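Local coordinates for protein A-adding tRNA nucleotidyltransferase (Aquifex aeolicus, PDB 4WBY) that adds the terminal adenosine to tRNAs ending in CC, using ATP and magnesium, to complete their 3' CCA end, at residues A170-G175 with L214-F219; F219-E224 with A251-V256; L225-R230 with F239-K244. One frame throughout, in Å; residues are numbered along the deposited sequence.

Overall arrangement
The three contacts lie in the helical region of the C-terminal nucleotidyltransferase portion of a longer protein, and helix 219-228 links them all. Contact 1 packs helix 165-177 against the turn that leads into helix 219-228. Contacts 2 and 3 then join two levels of that helix to helix 243-262 and its approach. F219 is shared by contacts 1 and 2, whose centres lie about 11 Å apart; contacts 2 and 3 are about 13 Å apart, and contacts 1 and 3 about 15 Å. Along the chain contact 1 closes first, and contact 3 is nested inside the loop that contact 2 closes. The packing thus steps outward from the ATP-binding residues of helix 165-177 through helix 219-228 to helix 243-262.

Contact 1. Residues A170-G175 with L214-F219; sequences ALRFAG and LREDRF. With SO4 (sulfate ion), chain D.
G175 on helix 165-177 and R218 on the type I turn E216-F219 bring their CA atoms to 6.2 Å, the turn lying beside the helix just before helix 219-228 begins. Lacking a side chain on the surface that faces the turn, G175 lets R218 come close: CB of R218 rests 3.5 Å from the carbonyl O of G175. From there the R218 chain bends away, and its NE forms a salt bridge with E221. One turn earlier, R172 and E216 cross at about a right angle. Here E216 meets the aliphatic part of the arginine, OE2 lying 3.5 Å from R172 CD, while the salt bridge from R172 NH1 to E216 OE2 is long at 3.8 Å. Each has a stronger partner outside the two segments: R172 NE pairs with E209, and E216 OE2 with R176. With CG anti to the backbone N (chi1 172°) and a bend at chi3, R172 reaches out from its helix to a sulfate, probably from the crystallisation liquor. NH1 donates to sulfate O3 at 3.1 Å along a nearly straight bond (173°), the oxygen lying in the guanidinium plane. The ring edge of F173 meets the same oxygen, CZ to O3 at 3.5 Å. R176 and R35 also bind the sulfate, making three arginines round an anion. All three are ATP-binding residues, R172 within the run D163-R172. The cluster is therefore characteristic of an anion pocket in the nucleotide site, consistent with a place for ATP phosphates that sulfate occupies in this apo crystal.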
loop_
_atom_site.group_PDB
_atom_site.type_symbol
_atom_site.label_atom_id
_atom_site.label_comp_id
_atom_site.label_asym_id
_atom_site.label_seq_id
_atom_site.Cartn_x
_atom_site.Cartn_y
_atom_site.Cartn_z
ATOM N N ALA A 170 8.258 7.456 -6.286
ATOM C CA ALA A 170 7.726 8.455 -7.218
ATOM C C ALA A 170 6.542 7.896 -7.982
ATOM O O ALA A 170 5.536 8.581 -8.197
ATOM C CB ALA A 170 8.803 8.920 -8.191
ATOM N N LEU A 171 6.669 6.641 -8.397
ATOM C CA LEU A 171 5.641 6.013 -9.207
ATOM C C LEU A 171 4.429 5.645 -8.353
ATOM O O LEU A 171 3.294 5.705 -8.829
ATOM C CB LEU A 171 6.222 4.787 -9.922
ATOM C CG LEU A 171 7.461 5.101 -10.775
ATOM C CD1 LEU A 171 7.925 3.874 -11.553
ATOM C CD2 LEU A 171 7.197 6.293 -11.704
ATOM N N ARG A 172 4.657 5.299 -7.087
ATOM C CA ARG A 172 3.533 5.060 -6.177
ATOM C C ARG A 172 2.697 6.333 -5.999
ATOM O O ARG A 172 1.468 6.292 -6.113
ATOM C CB ARG A 172 3.997 4.545 -4.814
ATOM C CG ARG A 172 2.862 4.482 -3.787
ATOM C CD ARG A 172 3.173 3.529 -2.631
ATOM N NE ARG A 172 4.378 3.880 -1.880
ATOM C CZ ARG A 172 4.405 4.684 -0.824
ATOM N NH1 ARG A 172 3.293 5.256 -0.382
ATOM N NH2 ARG A 172 5.554 4.915 -0.203
ATOM N N PHE A 173 3.349 7.466 -5.740
ATOM C CA PHE A 173 2.586 8.700 -5.565
ATOM C C PHE A 173 1.961 9.165 -6.877
ATOM O O PHE A 173 0.820 9.635 -6.877
ATOM C CB PHE A 173 3.452 9.804 -4.949
ATOM C CG PHE A 173 3.846 9.517 -3.526
ATOM C CD1 PHE A 173 2.875 9.317 -2.552
ATOM C CD2 PHE A 173 5.176 9.418 -3.162
ATOM C CE1 PHE A 173 3.228 9.040 -1.233
ATOM C CE2 PHE A 173 5.536 9.152 -1.850
ATOM C CZ PHE A 173 4.560 8.956 -0.882
ATOM N N ALA A 174 2.680 9.015 -7.991
ATOM C CA ALA A 174 2.106 9.397 -9.287
ATOM C C ALA A 174 0.838 8.590 -9.570
ATOM O O ALA A 174 -0.188 9.148 -9.977
ATOM C CB ALA A 174 3.127 9.220 -10.420
ATOM N N GLY A 175 0.893 7.280 -9.342
ATOM C CA GLY A 175 -0.260 6.433 -9.601
ATOM C C GLY A 175 -1.399 6.667 -8.618
ATOM O O GLY A 175 -2.569 6.708 -9.007
ATOM N N LEU A 214 1.483 -2.374 -3.267
ATOM C CA LEU A 214 0.428 -3.356 -3.514
ATOM C C LEU A 214 -0.791 -3.103 -2.609
ATOM O O LEU A 214 -1.878 -3.597 -2.887
ATOM C CB LEU A 214 0.963 -4.788 -3.365
ATOM C CG LEU A 214 1.263 -5.477 -2.035
ATOM C CD1 LEU A 214 -0.000 -6.002 -1.337
ATOM C CD2 LEU A 214 2.242 -6.626 -2.282
ATOM N N ARG A 215 -0.620 -2.296 -1.561
ATOM C CA ARG A 215 -1.734 -1.888 -0.702
ATOM C C ARG A 215 -2.599 -0.781 -1.327
ATOM O O ARG A 215 -3.715 -0.527 -0.871
ATOM C CB ARG A 215 -1.194 -1.414 0.658
ATOM C CG ARG A 215 -0.485 -2.515 1.450
ATOM C CD ARG A 215 0.529 -1.987 2.475
ATOM N NE ARG A 215 -0.044 -1.057 3.441
ATOM C CZ ARG A 215 0.541 -0.707 4.585
ATOM N NH1 ARG A 215 1.716 -1.220 4.926
ATOM N NH2 ARG A 215 -0.055 0.152 5.401
ATOM N N GLU A 216 -2.087 -0.129 -2.369
ATOM C CA GLU A 216 -2.764 1.043 -2.942
ATOM C C GLU A 216 -4.011 0.681 -3.755
ATOM O O GLU A 216 -4.001 -0.285 -4.521
ATOM C CB GLU A 216 -1.805 1.825 -3.845
ATOM C CG GLU A 216 -0.569 2.385 -3.150
ATOM C CD GLU A 216 -0.819 3.672 -2.408
ATOM O OE1 GLU A 216 -1.751 4.410 -2.781
ATOM O OE2 GLU A 216 -0.063 3.950 -1.453
ATOM N N ASP A 217 -5.065 1.483 -3.624
ATOM C CA ASP A 217 -6.251 1.312 -4.466
ATOM C C ASP A 217 -5.886 1.356 -5.952
ATOM O O ASP A 217 -6.464 0.630 -6.771
ATOM C CB ASP A 217 -7.293 2.391 -4.166
ATOM C CG ASP A 217 -8.023 2.160 -2.859
ATOM O OD1 ASP A 217 -7.982 1.029 -2.327
ATOM O OD2 ASP A 217 -8.659 3.119 -2.373
ATOM N N ARG A 218 -4.919 2.206 -6.292
ATOM C CA ARG A 218 -4.499 2.373 -7.676
ATOM C C ARG A 218 -3.236 1.562 -8.004
ATOM O O ARG A 218 -2.402 1.992 -8.796
ATOM C CB ARG A 218 -4.255 3.860 -7.973
ATOM C CG ARG A 218 -5.474 4.749 -7.792
ATOM C CD ARG A 218 -6.380 4.757 -9.012
ATOM N NE ARG A 218 -7.079 3.490 -9.206
ATOM C CZ ARG A 218 -8.153 3.113 -8.520
ATOM N NH1 ARG A 218 -8.653 3.903 -7.579
ATOM N NH2 ARG A 218 -8.722 1.942 -8.769
ATOM N N PHE A 219 -3.092 0.387 -7.399
ATOM C CA PHE A 219 -1.933 -0.461 -7.683
ATOM C C PHE A 219 -1.775 -0.754 -9.185
ATOM O O PHE A 219 -0.659 -0.766 -9.682
ATOM C CB PHE A 219 -2.028 -1.767 -6.879
ATOM C CG PHE A 219 -0.796 -2.644 -6.948
ATOM C CD1 PHE A 219 0.485 -2.099 -6.950
ATOM C CD2 PHE A 219 -0.927 -4.027 -6.946
ATOM C CE1 PHE A 219 1.613 -2.926 -6.990
ATOM C CE2 PHE A 219 0.193 -4.864 -6.986
ATOM C CZ PHE A 219 1.466 -4.316 -7.006
HETATM S S SO4 D . 2.642 7.995 2.752
HETATM O O1 SO4 D . 3.050 9.411 2.818
HETATM O O2 SO4 D . 1.328 7.937 2.119
HETATM O O3 SO4 D . 3.609 7.198 1.998
HETATM O O4 SO4 D . 2.532 7.489 4.116
#

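Contact 2. Residues F219-E224 with A251-V256; sequences FLEILE and ALRKVV
L220 and R253 meet where helices 219-228 and 243-262 come together, their CA atoms 7.9 Å apart. The tight part is a methyl on the face of a guanidinium: CD2 of L220 lies over one face of the R253 group, off its centre, and is 3.7 Å from NE. The first torsion of R253 (178°) extends the chain away from its helix, and a later turn at chi3 lays the flat group across the leucine. L249 and Y250 also pack on L220, and Y274 of helix 271-278 touches R253. A branched leucine fits this buried spot, whereas a long arginine can cover it and still carry its charge to the solvent side.

On the looser side, E221 comes to the guanidinium edge. Its OE2 and R253 NH1 form a salt bridge at 3.2 Å, but the hydrogen bond within it is weak, bent to 121°, with the two planar groups 49° apart. A water bridges the pair: it accepts from R253 NH1 at 2.9 Å and donates to E221 OE1 at 2.6 Å. OE1 also pairs with R218 NE. E221 thus stands between two arginines, whose positive charges probably favour its carboxylate form, and the helices are joined by methyl-on-guanidinium packing on the buried side and a partly water-mediated ion pair outside.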
loop_
_atom_site.group_PDB
_atom_site.type_symbol
_atom_site.label_atom_id
_atom_site.label_comp_id
_atom_site.label_asym_id
_atom_site.label_seq_id
_atom_site.Cartn_x
_atom_site.Cartn_y
_atom_site.Cartn_z
ATOM N N PHE A 219 -3.092 0.387 -7.399
ATOM C CA PHE A 219 -1.933 -0.461 -7.683
ATOM C C PHE A 219 -1.775 -0.754 -9.185
ATOM O O PHE A 219 -0.659 -0.766 -9.682
ATOM C CB PHE A 219 -2.028 -1.767 -6.879
ATOM C CG PHE A 219 -0.796 -2.644 -6.948
ATOM C CD1 PHE A 219 0.485 -2.099 -6.950
ATOM C CD2 PHE A 219 -0.927 -4.027 -6.946
ATOM C CE1 PHE A 219 1.613 -2.926 -6.990
ATOM C CE2 PHE A 219 0.193 -4.864 -6.986
ATOM C CZ PHE A 219 1.466 -4.316 -7.006
ATOM N N LEU A 220 -2.870 -0.993 -9.904
ATOM C CA LEU A 220 -2.750 -1.269 -11.338
ATOM C C LEU A 220 -2.131 -0.078 -12.082
ATOM O O LEU A 220 -1.266 -0.262 -12.936
ATOM C CB LEU A 220 -4.107 -1.636 -11.956
ATOM C CG LEU A 220 -4.044 -2.005 -13.446
ATOM C CD1 LEU A 220 -2.949 -3.044 -13.725
ATOM C CD2 LEU A 220 -5.392 -2.508 -13.940
ATOM N N GLU A 221 -2.549 1.140 -11.740
ATOM C CA GLU A 221 -1.955 2.320 -12.361
ATOM C C GLU A 221 -0.474 2.430 -12.013
ATOM O O GLU A 221 0.348 2.843 -12.842
ATOM C CB GLU A 221 -2.686 3.591 -11.929
ATOM C CG GLU A 221 -4.033 3.803 -12.616
ATOM C CD GLU A 221 -5.196 3.067 -11.974
ATOM O OE1 GLU A 221 -4.988 2.313 -10.999
ATOM O OE2 GLU A 221 -6.335 3.250 -12.466
ATOM N N ILE A 222 -0.133 2.072 -10.781
ATOM C CA ILE A 222 1.260 2.100 -10.365
ATOM C C ILE A 222 2.059 1.053 -11.150
ATOM O O ILE A 222 3.175 1.329 -11.600
ATOM C CB ILE A 222 1.389 1.875 -8.850
ATOM C CG1 ILE A 222 0.723 3.035 -8.090
ATOM C CG2 ILE A 222 2.850 1.741 -8.431
ATOM C CD1 ILE A 222 0.509 2.764 -6.603
ATOM N N LEU A 223 1.486 -0.136 -11.333
ATOM C CA LEU A 223 2.133 -1.166 -12.141
ATOM C C LEU A 223 2.352 -0.709 -13.584
ATOM O O LEU A 223 3.367 -1.044 -14.188
ATOM C CB LEU A 223 1.325 -2.470 -12.133
ATOM C CG LEU A 223 1.370 -3.221 -10.797
ATOM C CD1 LEU A 223 0.438 -4.432 -10.823
ATOM C CD2 LEU A 223 2.793 -3.634 -10.437
ATOM N N GLU A 224 1.403 0.040 -14.148
ATOM C CA GLU A 224 1.607 0.583 -15.491
ATOM C C GLU A 224 2.801 1.538 -15.532
ATOM O O GLU A 224 3.547 1.568 -16.512
ATOM C CB GLU A 224 0.356 1.299 -15.998
ATOM C CG GLU A 224 -0.750 0.365 -16.477
ATOM C CD GLU A 224 -0.537 -0.145 -17.900
ATOM O OE1 GLU A 224 0.621 -0.158 -18.388
ATOM O OE2 GLU A 224 -1.543 -0.530 -18.535
ATOM N N ALA A 251 -8.181 -7.690 -16.599
ATOM C CA ALA A 251 -9.274 -8.626 -16.364
ATOM C C ALA A 251 -9.458 -8.843 -14.865
ATOM O O ALA A 251 -10.585 -8.926 -14.359
ATOM C CB ALA A 251 -9.013 -9.956 -17.068
ATOM N N LEU A 252 -8.336 -8.922 -14.156
ATOM C CA LEU A 252 -8.371 -9.132 -12.720
ATOM C C LEU A 252 -9.026 -7.950 -12.012
ATOM O O LEU A 252 -9.805 -8.147 -11.087
ATOM C CB LEU A 252 -6.963 -9.375 -12.175
ATOM C CG LEU A 252 -6.860 -9.545 -10.654
ATOM C CD1 LEU A 252 -7.566 -10.804 -10.174
ATOM C CD2 LEU A 252 -5.400 -9.528 -10.178
ATOM N N ARG A 253 -8.726 -6.727 -12.443
ATOM C CA ARG A 253 -9.335 -5.565 -11.801
ATOM C C ARG A 253 -10.866 -5.622 -11.875
ATOM O O ARG A 253 -11.550 -5.296 -10.909
ATOM C CB ARG A 253 -8.823 -4.261 -12.412
ATOM C CG ARG A 253 -9.468 -3.026 -11.788
ATOM C CD ARG A 253 -8.722 -1.755 -12.131
ATOM N NE ARG A 253 -8.904 -1.416 -13.535
ATOM C CZ ARG A 253 -8.396 -0.337 -14.115
ATOM N NH1 ARG A 253 -7.667 0.518 -13.407
ATOM N NH2 ARG A 253 -8.621 -0.112 -15.402
ATOM N N LYS A 254 -11.404 -6.059 -13.009
ATOM C CA LYS A 254 -12.850 -6.201 -13.126
ATOM C C LYS A 254 -13.378 -7.231 -12.130
ATOM O O LYS A 254 -14.421 -7.026 -11.514
ATOM C CB LYS A 254 -13.254 -6.590 -14.551
ATOM C CG LYS A 254 -12.957 -5.508 -15.584
ATOM C CD LYS A 254 -13.395 -5.941 -16.973
ATOM C CE LYS A 254 -13.154 -4.851 -18.004
ATOM N NZ LYS A 254 -13.991 -3.648 -17.743
ATOM N N VAL A 255 -12.651 -8.333 -11.966
ATOM C CA VAL A 255 -13.071 -9.393 -11.050
ATOM C C VAL A 255 -13.008 -8.923 -9.596
ATOM O O VAL A 255 -13.932 -9.156 -8.809
ATOM C CB VAL A 255 -12.204 -10.663 -11.228
ATOM C CG1 VAL A 255 -12.468 -11.673 -10.105
ATOM C CG2 VAL A 255 -12.463 -11.291 -12.592
ATOM N N VAL A 256 -11.922 -8.241 -9.251
ATOM C CA VAL A 256 -11.726 -7.743 -7.896
ATOM C C VAL A 256 -12.762 -6.683 -7.524
ATOM O O VAL A 256 -13.295 -6.683 -6.409
ATOM C CB VAL A 256 -10.302 -7.160 -7.732
ATOM C CG1 VAL A 256 -10.219 -6.210 -6.535
ATOM C CG2 VAL A 256 -9.288 -8.290 -7.625
HETATM O O HOH W 1 -6.957 0.604 -10.605
#

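Contact 3. Residues L225-R230 with F239-K244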
loop_
_atom_site.group_PDB
_atom_site.type_symbol
_atom_site.label_atom_id
_atom_site.label_comp_id
_atom_site.label_asym_id
_atom_site.label_seq_id
_atom_site.Cartn_x
_atom_site.Cartn_y
_atom_site.Cartn_z
ATOM N N LEU A 225 2.990 2.313 -14.464
ATOM C CA LEU A 225 4.158 3.184 -14.373
ATOM C C LEU A 225 5.432 2.351 -14.192
ATOM O O LEU A 225 6.466 2.657 -14.786
ATOM C CB LEU A 225 4.002 4.196 -13.227
ATOM C CG LEU A 225 2.907 5.243 -13.468
ATOM C CD1 LEU A 225 2.536 5.959 -12.185
ATOM C CD2 LEU A 225 3.329 6.246 -14.536
ATOM N N TYR A 226 5.358 1.294 -13.380
ATOM C CA TYR A 226 6.488 0.380 -13.252
ATOM C C TYR A 226 6.894 -0.153 -14.630
ATOM O O TYR A 226 8.080 -0.257 -14.959
ATOM C CB TYR A 226 6.155 -0.813 -12.356
ATOM C CG TYR A 226 6.222 -0.634 -10.852
ATOM C CD1 TYR A 226 6.261 0.613 -10.245
ATOM C CD2 TYR A 226 6.231 -1.755 -10.037
ATOM C CE1 TYR A 226 6.316 0.730 -8.848
ATOM C CE2 TYR A 226 6.279 -1.659 -8.673
ATOM C CZ TYR A 226 6.324 -0.422 -8.075
ATOM O OH TYR A 226 6.386 -0.385 -6.702
ATOM N N ARG A 227 5.891 -0.522 -15.424
ATOM C CA ARG A 227 6.130 -1.033 -16.768
ATOM C C ARG A 227 6.774 0.038 -17.655
ATOM O O ARG A 227 7.791 -0.213 -18.309
ATOM C CB ARG A 227 4.820 -1.529 -17.388
ATOM C CG ARG A 227 4.994 -2.237 -18.722
ATOM C CD ARG A 227 3.697 -2.896 -19.167
ATOM N NE ARG A 227 2.693 -1.927 -19.606
ATOM C CZ ARG A 227 2.540 -1.528 -20.865
ATOM N NH1 ARG A 227 3.337 -1.997 -21.813
ATOM N NH2 ARG A 227 1.595 -0.650 -21.172
ATOM N N LYS A 228 6.184 1.232 -17.663
ATOM C CA LYS A 228 6.687 2.337 -18.475
ATOM C C LYS A 228 8.164 2.639 -18.217
ATOM O O LYS A 228 8.921 2.901 -19.161
ATOM C CB LYS A 228 5.852 3.595 -18.225
ATOM C CG LYS A 228 6.299 4.822 -19.010
ATOM C CD LYS A 228 5.335 5.981 -18.799
ATOM C CE LYS A 228 5.802 7.237 -19.517
ATOM N NZ LYS A 228 4.758 8.300 -19.547
ATOM N N TYR A 229 8.563 2.612 -16.943
ATOM C CA TYR A 229 9.921 2.995 -16.567
ATOM C C TYR A 229 10.839 1.799 -16.320
ATOM O O TYR A 229 11.975 1.964 -15.863
ATOM C CB TYR A 229 9.876 3.931 -15.353
ATOM C CG TYR A 229 9.205 5.234 -15.723
ATOM C CD1 TYR A 229 9.805 6.110 -16.625
ATOM C CD2 TYR A 229 7.956 5.572 -15.214
ATOM C CE1 TYR A 229 9.181 7.303 -16.999
ATOM C CE2 TYR A 229 7.333 6.757 -15.572
ATOM C CZ TYR A 229 7.944 7.618 -16.463
ATOM O OH TYR A 229 7.311 8.792 -16.818
ATOM N N ARG A 230 10.343 0.607 -16.645
ATOM C CA ARG A 230 11.149 -0.618 -16.683
ATOM C C ARG A 230 11.794 -0.953 -15.345
ATOM O O ARG A 230 12.941 -1.412 -15.293
ATOM C CB ARG A 230 12.236 -0.506 -17.756
ATOM C CG ARG A 230 11.700 -0.146 -19.133
ATOM C CD ARG A 230 12.834 0.026 -20.129
ATOM N NE ARG A 230 12.371 0.537 -21.415
ATOM C CZ ARG A 230 12.001 -0.233 -22.432
ATOM N NH1 ARG A 230 12.030 -1.553 -22.308
ATOM N NH2 ARG A 230 11.597 0.315 -23.570
ATOM N N PHE A 239 12.227 -11.611 -14.515
ATOM C CA PHE A 239 10.911 -11.070 -14.813
ATOM C C PHE A 239 10.887 -10.346 -16.151
ATOM O O PHE A 239 11.785 -9.567 -16.452
ATOM C CB PHE A 239 10.437 -10.100 -13.725
ATOM C CG PHE A 239 9.209 -9.329 -14.122
ATOM C CD1 PHE A 239 7.947 -9.894 -14.007
ATOM C CD2 PHE A 239 9.321 -8.063 -14.667
ATOM C CE1 PHE A 239 6.825 -9.195 -14.404
ATOM C CE2 PHE A 239 8.203 -7.362 -15.063
ATOM C CZ PHE A 239 6.959 -7.921 -14.936
ATOM N N GLN A 240 9.833 -10.585 -16.927
ATOM C CA GLN A 240 9.575 -9.847 -18.160
ATOM C C GLN A 240 8.081 -9.577 -18.317
ATOM O O GLN A 240 7.249 -10.439 -18.017
ATOM C CB GLN A 240 10.087 -10.613 -19.387
ATOM C CG GLN A 240 11.595 -10.820 -19.435
ATOM C CD GLN A 240 12.038 -11.600 -20.659
ATOM O OE1 GLN A 240 11.264 -11.796 -21.598
ATOM N NE2 GLN A 240 13.287 -12.054 -20.654
ATOM N N TRP A 241 7.741 -8.381 -18.779
ATOM C CA TRP A 241 6.368 -8.087 -19.168
ATOM C C TRP A 241 6.011 -8.753 -20.489
ATOM O O TRP A 241 6.880 -9.005 -21.328
ATOM C CB TRP A 241 6.153 -6.586 -19.322
ATOM C CG TRP A 241 6.005 -5.823 -18.054
ATOM C CD1 TRP A 241 6.980 -5.144 -17.392
ATOM C CD2 TRP A 241 4.800 -5.638 -17.303
ATOM N NE1 TRP A 241 6.456 -4.542 -16.271
ATOM C CE2 TRP A 241 5.121 -4.837 -16.190
ATOM C CE3 TRP A 241 3.479 -6.071 -17.463
ATOM C CZ2 TRP A 241 4.174 -4.452 -15.249
ATOM C CZ3 TRP A 241 2.539 -5.697 -16.520
ATOM C CH2 TRP A 241 2.891 -4.892 -15.431
ATOM N N ASN A 242 4.723 -9.022 -20.672
ATOM C CA ASN A 242 4.182 -9.303 -21.996
ATOM C C ASN A 242 2.710 -8.917 -22.023
ATOM O O ASN A 242 2.116 -8.623 -20.978
ATOM C CB ASN A 242 4.367 -10.772 -22.389
ATOM C CG ASN A 242 3.698 -11.721 -21.428
ATOM O OD1 ASN A 242 2.481 -11.702 -21.270
ATOM N ND2 ASN A 242 4.491 -12.572 -20.786
ATOM N N GLU A 243 2.131 -8.912 -23.218
ATOM C CA GLU A 243 0.766 -8.445 -23.413
ATOM C C GLU A 243 -0.249 -9.318 -22.684
ATOM O O GLU A 243 -1.223 -8.807 -22.134
ATOM C CB GLU A 243 0.442 -8.385 -24.910
ATOM C CG GLU A 243 -0.981 -7.953 -25.236
ATOM C CD GLU A 243 -1.258 -6.495 -24.901
ATOM O OE1 GLU A 243 -0.302 -5.745 -24.609
ATOM O OE2 GLU A 243 -2.441 -6.097 -24.936
ATOM N N LYS A 244 -0.009 -10.627 -22.670
ATOM C CA LYS A 244 -0.893 -11.565 -21.980
ATOM C C LYS A 244 -1.037 -11.227 -20.498
ATOM O O LYS A 244 -2.149 -11.160 -19.975
ATOM C CB LYS A 244 -0.380 -12.997 -22.125
ATOM C CG LYS A 244 -1.456 -14.005 -22.475
ATOM C CD LYS A 244 -1.829 -13.904 -23.945
ATOM C CE LYS A 244 -0.633 -14.212 -24.832
ATOM N NZ LYS A 244 -0.054 -15.550 -24.522
HETATM O O HOH W 2 8.638 -3.013 -14.953
#
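The methylenes of R227 pass over one face of W241 at the turn end of an antiparallel helical hairpin, where helix 219-228 ends and the chain returns toward helix 243-262. CG of R227 stands 3.5 Å above the centroid of the indole five-membered ring, only 4° from its normal, a CH-pi contact, and CD lies 3.5 Å from W241 CD2. Beyond CD the chain turns the guanidinium out of a stack, 67° from the indole plane. R227 CZ lies 6.0 Å from the centroid of the six-membered ring of W241, so any cation-pi attraction is at most weak; NE pairs with E224 instead. A long arginine suits this surface position, offering carbon to the tryptophan and charge to the outside.

Behind W241, F239 CZ packs on the opposite face, so the indole is held between carbon surfaces; L246 and L249 of helix 243-262 also touch it. N242, at the N-cap, accepts from V245 N with OD1 to start that helix. Across the contact a Schellman motif ends helix 219-228, with R230 at positive phi, V231 N bonded to Y226 O and R230 N bonded to R227 O. That same Y226 O accepts from a water at 2.8 Å, and the water in turn takes the N-H of W241 NE1 at 3.0 Å, in the plane of the indole.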